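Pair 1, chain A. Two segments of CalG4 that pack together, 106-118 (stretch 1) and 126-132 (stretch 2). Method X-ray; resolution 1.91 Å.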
# COMPACT_ATOMS: atom_id res chain seq x y z
N VAL A 106 -12.20 18.45 13.22
CA VAL A 106 -12.83 18.17 11.91
C VAL A 106 -11.72 18.14 10.86
O VAL A 106 -10.92 19.09 10.74
CB VAL A 106 -13.88 19.29 11.56
CG1 VAL A 106 -14.47 19.14 10.14
CG2 VAL A 106 -15.01 19.31 12.64
N VAL A 107 -11.59 17.05 10.16
CA VAL A 107 -10.57 16.99 9.11
C VAL A 107 -11.41 16.88 7.85
O VAL A 107 -12.22 15.95 7.73
CB VAL A 107 -9.67 15.76 9.29
CG1 VAL A 107 -8.66 15.66 8.11
CG2 VAL A 107 -8.90 15.81 10.63
N TYR A 108 -11.29 17.82 6.94
CA TYR A 108 -12.11 17.77 5.71
C TYR A 108 -11.26 17.83 4.45
O TYR A 108 -10.23 18.56 4.37
CB TYR A 108 -13.11 18.94 5.69
CG TYR A 108 -12.44 20.33 5.72
CD1 TYR A 108 -12.16 21.01 4.51
CD2 TYR A 108 -12.15 20.99 6.92
CE1 TYR A 108 -11.54 22.27 4.51
CE2 TYR A 108 -11.53 22.32 6.92
CZ TYR A 108 -11.24 22.92 5.67
OH TYR A 108 -10.67 24.18 5.59
N ASP A 109 -11.70 17.08 3.45
CA ASP A 109 -11.07 17.21 2.13
C ASP A 109 -11.49 18.53 1.52
O ASP A 109 -12.55 19.08 1.82
CB ASP A 109 -11.50 16.04 1.22
CG ASP A 109 -10.95 16.17 -0.21
OD1 ASP A 109 -9.76 15.86 -0.37
OD2 ASP A 109 -11.70 16.61 -1.14
N VAL A 110 -10.63 19.05 0.64
CA VAL A 110 -10.92 20.35 -0.01
C VAL A 110 -12.23 20.40 -0.82
O VAL A 110 -12.89 21.44 -0.84
CB VAL A 110 -9.71 20.82 -0.86
CG1 VAL A 110 -9.49 19.87 -2.03
CG2 VAL A 110 -9.91 22.30 -1.35
N PHE A 111 -12.65 19.30 -1.43
CA PHE A 111 -13.92 19.35 -2.18
C PHE A 111 -15.12 19.71 -1.24
O PHE A 111 -15.86 20.68 -1.50
CB PHE A 111 -14.14 18.04 -2.93
CG PHE A 111 -15.46 17.97 -3.71
CD1 PHE A 111 -15.46 17.94 -5.10
CD2 PHE A 111 -16.68 17.92 -3.04
CE1 PHE A 111 -16.70 17.89 -5.82
CE2 PHE A 111 -17.92 17.88 -3.75
CZ PHE A 111 -17.90 17.84 -5.12
N PRO A 112 -15.33 18.97 -0.15
CA PRO A 112 -16.31 19.45 0.85
C PRO A 112 -15.81 20.51 1.85
O PRO A 112 -16.13 20.43 3.05
CB PRO A 112 -16.69 18.14 1.59
CG PRO A 112 -15.34 17.39 1.64
CD PRO A 112 -14.80 17.63 0.22
N PHE A 113 -15.11 21.56 1.39
CA PHE A 113 -14.54 22.47 2.37
C PHE A 113 -15.65 23.31 3.02
O PHE A 113 -15.47 23.71 4.15
CB PHE A 113 -13.48 23.40 1.78
CG PHE A 113 -14.05 24.55 0.96
CD1 PHE A 113 -14.19 25.81 1.55
CD2 PHE A 113 -14.40 24.39 -0.37
CE1 PHE A 113 -14.72 26.94 0.85
CE2 PHE A 113 -14.89 25.53 -1.12
CZ PHE A 113 -15.03 26.80 -0.49
N ILE A 114 -16.75 23.58 2.30
CA ILE A 114 -17.84 24.32 2.90
C ILE A 114 -18.43 23.53 4.09
O ILE A 114 -18.56 24.03 5.20
CB ILE A 114 -18.93 24.72 1.88
CG1 ILE A 114 -18.30 25.61 0.79
CG2 ILE A 114 -20.09 25.41 2.60
CD1 ILE A 114 -19.11 25.73 -0.46
N ALA A 115 -18.71 22.27 3.85
CA ALA A 115 -19.19 21.39 4.95
C ALA A 115 -18.19 21.36 6.08
O ALA A 115 -18.54 21.47 7.24
CB ALA A 115 -19.39 19.95 4.40
N GLY A 116 -16.92 21.20 5.75
CA GLY A 116 -15.96 21.03 6.83
C GLY A 116 -15.83 22.24 7.71
O GLY A 116 -15.81 22.14 8.93
N ARG A 117 -15.73 23.39 7.07
CA ARG A 117 -15.56 24.65 7.80
C ARG A 117 -16.84 25.06 8.56
O ARG A 117 -16.76 25.60 9.66
CB ARG A 117 -15.12 25.76 6.84
CG ARG A 117 -13.73 25.50 6.24
CD ARG A 117 -13.26 26.74 5.50
NE ARG A 117 -13.14 27.86 6.43
CZ ARG A 117 -13.25 29.13 6.08
NH1 ARG A 117 -13.41 29.47 4.81
NH2 ARG A 117 -13.17 30.06 7.01
N LEU A 118 -18.01 24.77 7.99
CA LEU A 118 -19.28 25.04 8.71
C LEU A 118 -19.48 24.13 9.97
O LEU A 118 -19.96 24.57 10.99
CB LEU A 118 -20.48 25.03 7.74
CG LEU A 118 -20.41 26.18 6.67
CD1 LEU A 118 -21.68 26.05 5.78
CD2 LEU A 118 -20.32 27.59 7.33
N PRO A 126 -11.49 23.07 16.10
CA PRO A 126 -10.45 23.31 15.11
C PRO A 126 -10.64 22.40 13.91
O PRO A 126 -11.35 21.35 14.00
CB PRO A 126 -9.14 22.99 15.86
CG PRO A 126 -9.55 21.98 16.88
CD PRO A 126 -10.98 22.37 17.30
N ALA A 127 -10.11 22.80 12.76
CA ALA A 127 -10.25 22.01 11.57
C ALA A 127 -8.93 21.91 10.83
O ALA A 127 -8.08 22.79 10.98
CB ALA A 127 -11.38 22.59 10.62
N VAL A 128 -8.76 20.82 10.09
CA VAL A 128 -7.61 20.58 9.24
C VAL A 128 -8.13 20.32 7.86
O VAL A 128 -9.03 19.49 7.70
CB VAL A 128 -6.86 19.29 9.67
CG1 VAL A 128 -5.77 18.87 8.62
CG2 VAL A 128 -6.31 19.39 11.07
N ARG A 129 -7.53 20.97 6.86
CA ARG A 129 -7.87 20.73 5.48
C ARG A 129 -6.94 19.64 4.86
O ARG A 129 -5.70 19.66 5.07
CB ARG A 129 -7.75 22.02 4.67
CG ARG A 129 -8.06 21.79 3.16
CD ARG A 129 -8.08 23.16 2.38
NE ARG A 129 -9.10 24.07 2.96
CZ ARG A 129 -9.68 25.07 2.31
NH1 ARG A 129 -9.33 25.34 1.05
NH2 ARG A 129 -10.64 25.79 2.91
N LEU A 130 -7.52 18.79 4.04
CA LEU A 130 -6.74 17.86 3.22
C LEU A 130 -6.89 18.13 1.75
O LEU A 130 -7.99 18.42 1.27
CB LEU A 130 -7.23 16.42 3.44
CG LEU A 130 -7.31 15.81 4.84
CD1 LEU A 130 -7.84 14.27 4.72
CD2 LEU A 130 -5.97 15.91 5.69
N THR A 131 -5.81 17.93 1.00
CA THR A 131 -5.97 17.92 -0.46
C THR A 131 -5.00 16.97 -1.14
O THR A 131 -3.82 16.92 -0.79
CB THR A 131 -5.91 19.37 -1.12
OG1 THR A 131 -6.08 19.25 -2.54
CG2 THR A 131 -4.60 20.12 -0.79
N GLY A 132 -5.52 16.25 -2.13
CA GLY A 132 -4.75 15.42 -3.05
C GLY A 132 -4.32 16.22 -4.27
O GLY A 132 -3.70 15.65 -5.14
O HOH W 1 -8.35 16.20 -2.61
O HOH W 2 -11.74 28.27 2.45

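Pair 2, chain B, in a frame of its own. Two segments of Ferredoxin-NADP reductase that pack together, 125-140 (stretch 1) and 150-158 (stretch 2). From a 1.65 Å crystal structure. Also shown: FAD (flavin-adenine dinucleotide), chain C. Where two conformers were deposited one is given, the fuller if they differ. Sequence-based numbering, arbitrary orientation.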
# COMPACT_ATOMS: atom_id res chain seq x y z
N MET B 125 0.33 0.42 10.00
CA MET B 125 0.45 0.84 8.61
C MET B 125 -0.61 1.90 8.32
O MET B 125 -1.81 1.64 8.48
CB MET B 125 0.31 -0.38 7.69
CG MET B 125 1.44 -1.39 7.89
SD MET B 125 1.18 -2.97 7.05
CE MET B 125 -0.20 -3.56 8.00
N LEU B 126 -0.17 3.08 7.89
CA LEU B 126 -1.05 4.23 7.64
C LEU B 126 -1.03 4.51 6.15
O LEU B 126 0.05 4.73 5.58
CB LEU B 126 -0.57 5.45 8.42
CG LEU B 126 -0.39 5.30 9.94
CD1 LEU B 126 0.26 6.55 10.49
CD2 LEU B 126 -1.74 5.05 10.61
N CYS B 127 -2.19 4.52 5.50
CA CYS B 127 -2.14 4.73 4.06
C CYS B 127 -3.36 5.49 3.57
O CYS B 127 -4.39 5.56 4.25
CB CYS B 127 -2.01 3.40 3.30
SG CYS B 127 -3.36 2.23 3.60
N THR B 128 -3.22 6.07 2.37
CA THR B 128 -4.32 6.70 1.66
C THR B 128 -4.43 6.11 0.26
O THR B 128 -3.43 5.79 -0.37
CB THR B 128 -4.16 8.23 1.51
OG1 THR B 128 -3.10 8.53 0.59
CG2 THR B 128 -3.88 8.87 2.85
N GLY B 129 -5.67 6.01 -0.22
CA GLY B 129 -5.88 5.70 -1.63
C GLY B 129 -5.19 4.42 -2.04
O GLY B 129 -5.28 3.39 -1.37
N SER B 130 -4.47 4.49 -3.17
CA SER B 130 -3.75 3.32 -3.65
C SER B 130 -2.53 2.98 -2.80
O SER B 130 -1.92 1.93 -3.03
CB SER B 130 -3.33 3.51 -5.11
OG SER B 130 -2.58 4.70 -5.29
N GLY B 131 -2.17 3.82 -1.83
CA GLY B 131 -1.08 3.54 -0.90
C GLY B 131 -1.29 2.30 -0.04
O GLY B 131 -0.33 1.85 0.60
N ILE B 132 -2.52 1.76 0.01
CA ILE B 132 -2.73 0.47 0.65
C ILE B 132 -1.99 -0.66 -0.07
O ILE B 132 -1.68 -1.68 0.55
CB ILE B 132 -4.24 0.17 0.75
CG1 ILE B 132 -4.50 -0.99 1.72
CG2 ILE B 132 -4.85 -0.06 -0.66
CD1 ILE B 132 -5.96 -1.23 2.04
N ALA B 133 -1.67 -0.49 -1.35
CA ALA B 133 -1.15 -1.59 -2.17
C ALA B 133 0.04 -2.33 -1.56
O ALA B 133 -0.03 -3.57 -1.44
CB ALA B 133 -0.79 -1.07 -3.57
N PRO B 134 1.15 -1.69 -1.17
CA PRO B 134 2.27 -2.47 -0.61
C PRO B 134 1.90 -3.17 0.68
O PRO B 134 2.45 -4.24 0.99
CB PRO B 134 3.35 -1.41 -0.36
CG PRO B 134 2.59 -0.10 -0.21
CD PRO B 134 1.43 -0.23 -1.18
N PHE B 135 0.98 -2.60 1.44
CA PHE B 135 0.60 -3.22 2.70
C PHE B 135 -0.24 -4.47 2.48
O PHE B 135 -0.20 -5.39 3.31
CB PHE B 135 -0.12 -2.18 3.58
CG PHE B 135 0.75 -0.99 3.92
CD1 PHE B 135 2.07 -1.17 4.33
CD2 PHE B 135 0.27 0.30 3.80
CE1 PHE B 135 2.89 -0.09 4.62
CE2 PHE B 135 1.09 1.40 4.10
CZ PHE B 135 2.40 1.20 4.51
N LEU B 136 -0.96 -4.56 1.35
CA LEU B 136 -1.65 -5.82 1.04
C LEU B 136 -0.65 -6.96 0.84
O LEU B 136 -0.86 -8.07 1.34
CB LEU B 136 -2.53 -5.65 -0.20
CG LEU B 136 -3.66 -4.62 -0.04
CD1 LEU B 136 -4.43 -4.47 -1.35
CD2 LEU B 136 -4.60 -5.02 1.08
N SER B 137 0.45 -6.69 0.13
CA SER B 137 1.47 -7.73 -0.05
C SER B 137 2.11 -8.10 1.28
O SER B 137 2.34 -9.28 1.56
CB SER B 137 2.53 -7.25 -1.05
OG SER B 137 3.44 -8.30 -1.35
N ILE B 138 2.40 -7.10 2.12
CA ILE B 138 2.97 -7.36 3.44
C ILE B 138 2.03 -8.23 4.27
O ILE B 138 2.47 -9.18 4.93
CB ILE B 138 3.31 -6.04 4.14
CG1 ILE B 138 4.55 -5.44 3.46
CG2 ILE B 138 3.58 -6.25 5.64
CD1 ILE B 138 4.78 -3.94 3.72
N LEU B 139 0.72 -7.94 4.23
CA LEU B 139 -0.24 -8.76 4.99
C LEU B 139 -0.33 -10.19 4.49
O LEU B 139 -0.82 -11.06 5.22
CB LEU B 139 -1.62 -8.12 4.94
CG LEU B 139 -1.70 -6.83 5.74
CD1 LEU B 139 -3.06 -6.18 5.52
CD2 LEU B 139 -1.48 -7.11 7.21
N GLU B 140 0.10 -10.46 3.26
CA GLU B 140 0.10 -11.82 2.76
C GLU B 140 1.34 -12.61 3.20
O GLU B 140 1.41 -13.80 2.93
CB GLU B 140 -0.07 -11.78 1.23
CG GLU B 140 -1.50 -11.32 0.82
CD GLU B 140 -1.59 -10.37 -0.39
OE1 GLU B 140 -0.61 -10.20 -1.12
OE2 GLU B 140 -2.68 -9.80 -0.60
N THR B 150 1.00 -7.01 17.26
CA THR B 150 -0.24 -6.70 16.55
C THR B 150 0.14 -6.12 15.19
O THR B 150 1.22 -5.56 15.02
CB THR B 150 -1.14 -5.71 17.30
OG1 THR B 150 -0.49 -4.44 17.41
CG2 THR B 150 -1.48 -6.20 18.70
N VAL B 151 -0.76 -6.28 14.22
CA VAL B 151 -0.60 -5.74 12.88
C VAL B 151 -1.85 -4.93 12.60
O VAL B 151 -2.96 -5.44 12.73
CB VAL B 151 -0.39 -6.85 11.84
CG1 VAL B 151 -0.30 -6.26 10.46
CG2 VAL B 151 0.88 -7.64 12.16
N ASN B 152 -1.67 -3.65 12.27
CA ASN B 152 -2.77 -2.70 12.23
C ASN B 152 -2.70 -1.92 10.93
O ASN B 152 -1.63 -1.44 10.55
CB ASN B 152 -2.68 -1.72 13.41
CG ASN B 152 -2.54 -2.44 14.75
OD1 ASN B 152 -3.54 -2.83 15.36
ND2 ASN B 152 -1.30 -2.66 15.19
N LEU B 153 -3.83 -1.81 10.24
CA LEU B 153 -3.86 -1.14 8.95
C LEU B 153 -4.97 -0.10 8.98
O LEU B 153 -6.13 -0.43 9.25
CB LEU B 153 -4.08 -2.15 7.82
CG LEU B 153 -4.18 -1.58 6.40
CD1 LEU B 153 -2.95 -0.80 6.02
CD2 LEU B 153 -4.45 -2.73 5.41
N ILE B 154 -4.60 1.16 8.72
CA ILE B 154 -5.54 2.28 8.67
C ILE B 154 -5.56 2.75 7.22
O ILE B 154 -4.54 3.22 6.70
CB ILE B 154 -5.12 3.42 9.62
CG1 ILE B 154 -5.14 3.01 11.10
CG2 ILE B 154 -6.06 4.62 9.44
CD1 ILE B 154 -4.07 2.05 11.55
N HIS B 155 -6.72 2.63 6.55
CA HIS B 155 -6.85 3.02 5.14
C HIS B 155 -7.78 4.23 5.03
O HIS B 155 -8.99 4.11 5.25
CB HIS B 155 -7.37 1.88 4.28
CG HIS B 155 -7.33 2.17 2.80
ND1 HIS B 155 -8.19 1.58 1.90
CD2 HIS B 155 -6.53 2.99 2.08
CE1 HIS B 155 -7.91 2.01 0.68
NE2 HIS B 155 -6.91 2.87 0.76
N SER B 156 -7.21 5.37 4.66
CA SER B 156 -7.95 6.61 4.45
C SER B 156 -8.29 6.79 2.97
O SER B 156 -7.41 6.68 2.11
CB SER B 156 -7.12 7.80 4.94
OG SER B 156 -7.67 9.05 4.53
N VAL B 157 -9.55 7.09 2.69
CA VAL B 157 -10.02 7.46 1.36
C VAL B 157 -11.03 8.59 1.54
O VAL B 157 -11.42 8.91 2.66
CB VAL B 157 -10.68 6.28 0.61
CG1 VAL B 157 -9.67 5.13 0.42
CG2 VAL B 157 -11.90 5.80 1.38
N SER B 158 -11.49 9.16 0.43
CA SER B 158 -12.48 10.23 0.55
C SER B 158 -13.89 9.71 0.82
O SER B 158 -14.61 10.25 1.68
CB SER B 158 -12.49 11.09 -0.71
OG SER B 158 -11.27 11.79 -0.88
PA FAD C . 0.52 10.67 -14.21
O1A FAD C . 0.98 11.53 -15.33
O2A FAD C . 1.54 9.69 -13.64
O5B FAD C . 0.01 11.51 -13.00
C5B FAD C . -0.90 12.61 -13.18
C4B FAD C . -1.28 13.10 -11.80
O4B FAD C . -2.18 12.14 -11.20
C3B FAD C . -0.13 13.20 -10.81
O3B FAD C . 0.55 14.44 -10.91
C2B FAD C . -0.85 13.08 -9.46
O2B FAD C . -1.41 14.33 -9.06
C1B FAD C . -2.00 12.13 -9.80
N9A FAD C . -1.80 10.75 -9.39
C8A FAD C . -0.97 9.83 -9.95
N7A FAD C . -1.04 8.64 -9.40
C5A FAD C . -2.02 8.79 -8.42
C6A FAD C . -2.56 7.90 -7.48
N6A FAD C . -2.18 6.62 -7.37
N1A FAD C . -3.51 8.38 -6.64
C2A FAD C . -3.89 9.65 -6.75
N3A FAD C . -3.44 10.59 -7.59
C4A FAD C . -2.50 10.09 -8.41
N1 FAD C . -0.39 4.43 -8.69
C2 FAD C . -1.37 3.51 -8.46
O2 FAD C . -2.51 3.64 -8.93
N3 FAD C . -1.08 2.41 -7.66
C4 FAD C . 0.14 2.15 -7.05
O4 FAD C . 0.29 1.13 -6.37
C4X FAD C . 1.16 3.13 -7.32
N5 FAD C . 2.34 2.97 -6.76
C5X FAD C . 3.32 3.92 -7.02
C6 FAD C . 4.58 3.76 -6.44
C7 FAD C . 5.59 4.68 -6.67
C7M FAD C . 6.95 4.47 -6.05
C8 FAD C . 5.35 5.78 -7.51
C8M FAD C . 6.43 6.80 -7.78
C9 FAD C . 4.09 5.95 -8.08
C9A FAD C . 3.07 5.02 -7.85
N10 FAD C . 1.77 5.18 -8.38
C10 FAD C . 0.80 4.24 -8.16
C1' FAD C . 1.48 6.23 -9.36
C2' FAD C . 1.62 5.65 -10.78
O2' FAD C . 2.99 5.39 -11.11
C3' FAD C . 1.02 6.58 -11.84
O3' FAD C . 1.49 7.91 -11.63
C4' FAD C . -0.50 6.49 -11.94
O4' FAD C . -0.85 5.19 -12.43
C5' FAD C . -1.10 7.54 -12.85
O5' FAD C . -0.44 7.48 -14.13
P FAD C . -0.89 8.43 -15.32
O1P FAD C . -2.34 8.16 -15.68
O2P FAD C . 0.14 8.32 -16.39
O3P FAD C . -0.80 9.88 -14.63

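The sharpest difference lies at one matched position on the second strand, R129(A) in pair 1 and H155(B) in pair 2, where a polar side chain reaches back to the first stretch and finds a different kind of acceptor. In pair 1 the target is a side chain: R129(A) NE and R129(A) NH2 each donate to Y108(A) OH at 3.1 Å, so one hydroxyl receives two arms of the guanidinium. In pair 2 the target is backbone: H155(B) NE2 donates to G129(B) O at 2.7 Å, tying the histidine to the turn just after the first strand.

Beneath this the frame is the same. Fourteen central residues superpose with an RMSD of 1.0 Å, and each pair sets two parallel strands side by side, their directions 24° apart in pair 1 and 15° in pair 2, with a turn and then a helix following the first strand. The hydrogen-bond ladder is conserved rung for rung. V106(A) N to P126(A) O, 3.1 Å, becomes M125(B) N to N152(B) O, 2.8 Å; the last rung, V110(A) N to L130(A) O at 2.8 Å, becomes G129(B) N to S156(B) O at 3.0 Å. These bonds use main-chain atoms, which leaves the side chains of the strands free to differ.

On the sheet face that carries the arginine or histidine, the two pairs distribute bulk differently. At the Y108(A) and A127(A) positions, pair 1 has the bulk on the first strand: the ring of Y108(A) receives R129(A) CA over its face, 4.1 Å from the centroid, while A127(A) CB sits at its edge, 3.7 Å from Y108(A) CE2. Pair 2 has it on the second, in L153(B), with the small C127(B) at the tyrosine position and M125(B) CB 3.7 Å from L153(B) CD1. The leucine meets C127(B) SG through its CD1 at 3.9 Å, and its CD2 reaches L139(B) CD1 at 3.7 Å; F135(B) CB on the helix lies 4.0 Å from L153(B) CD1.

The matched residues F113(A) and I132(B) both cover the polar residue. F113(A) CB lies over one face of the R129(A) guanidinium; in pair 2, I132(B) CD1 covers one face of the H155(B) ring, 3.9 Å from its centroid.

On the other face, both pairs keep one contact, V107(A) CG2 to V128(A) CB at 4.1 Å and L126(B) CD2 to I154(B) CB at 3.9 Å. Pair 1 adds V107(A) CG1 to L130(A) CG at 3.5 Å, where pair 2 has S156(B). Past the end of the strand pairing in pair 1, V110(A) CG1 lies 3.5 Å from T131(A) OG1; its match, G129(B), has a positive phi of 56°, a conformation that favours glycine.

Read as rules, the backbone ladder fixes the register, a large side chain can sit diagonally across from a small one with the bulk on either strand, and in both pairs the polar group on the second strand has an acceptor on the first stretch and an apolar group over one face.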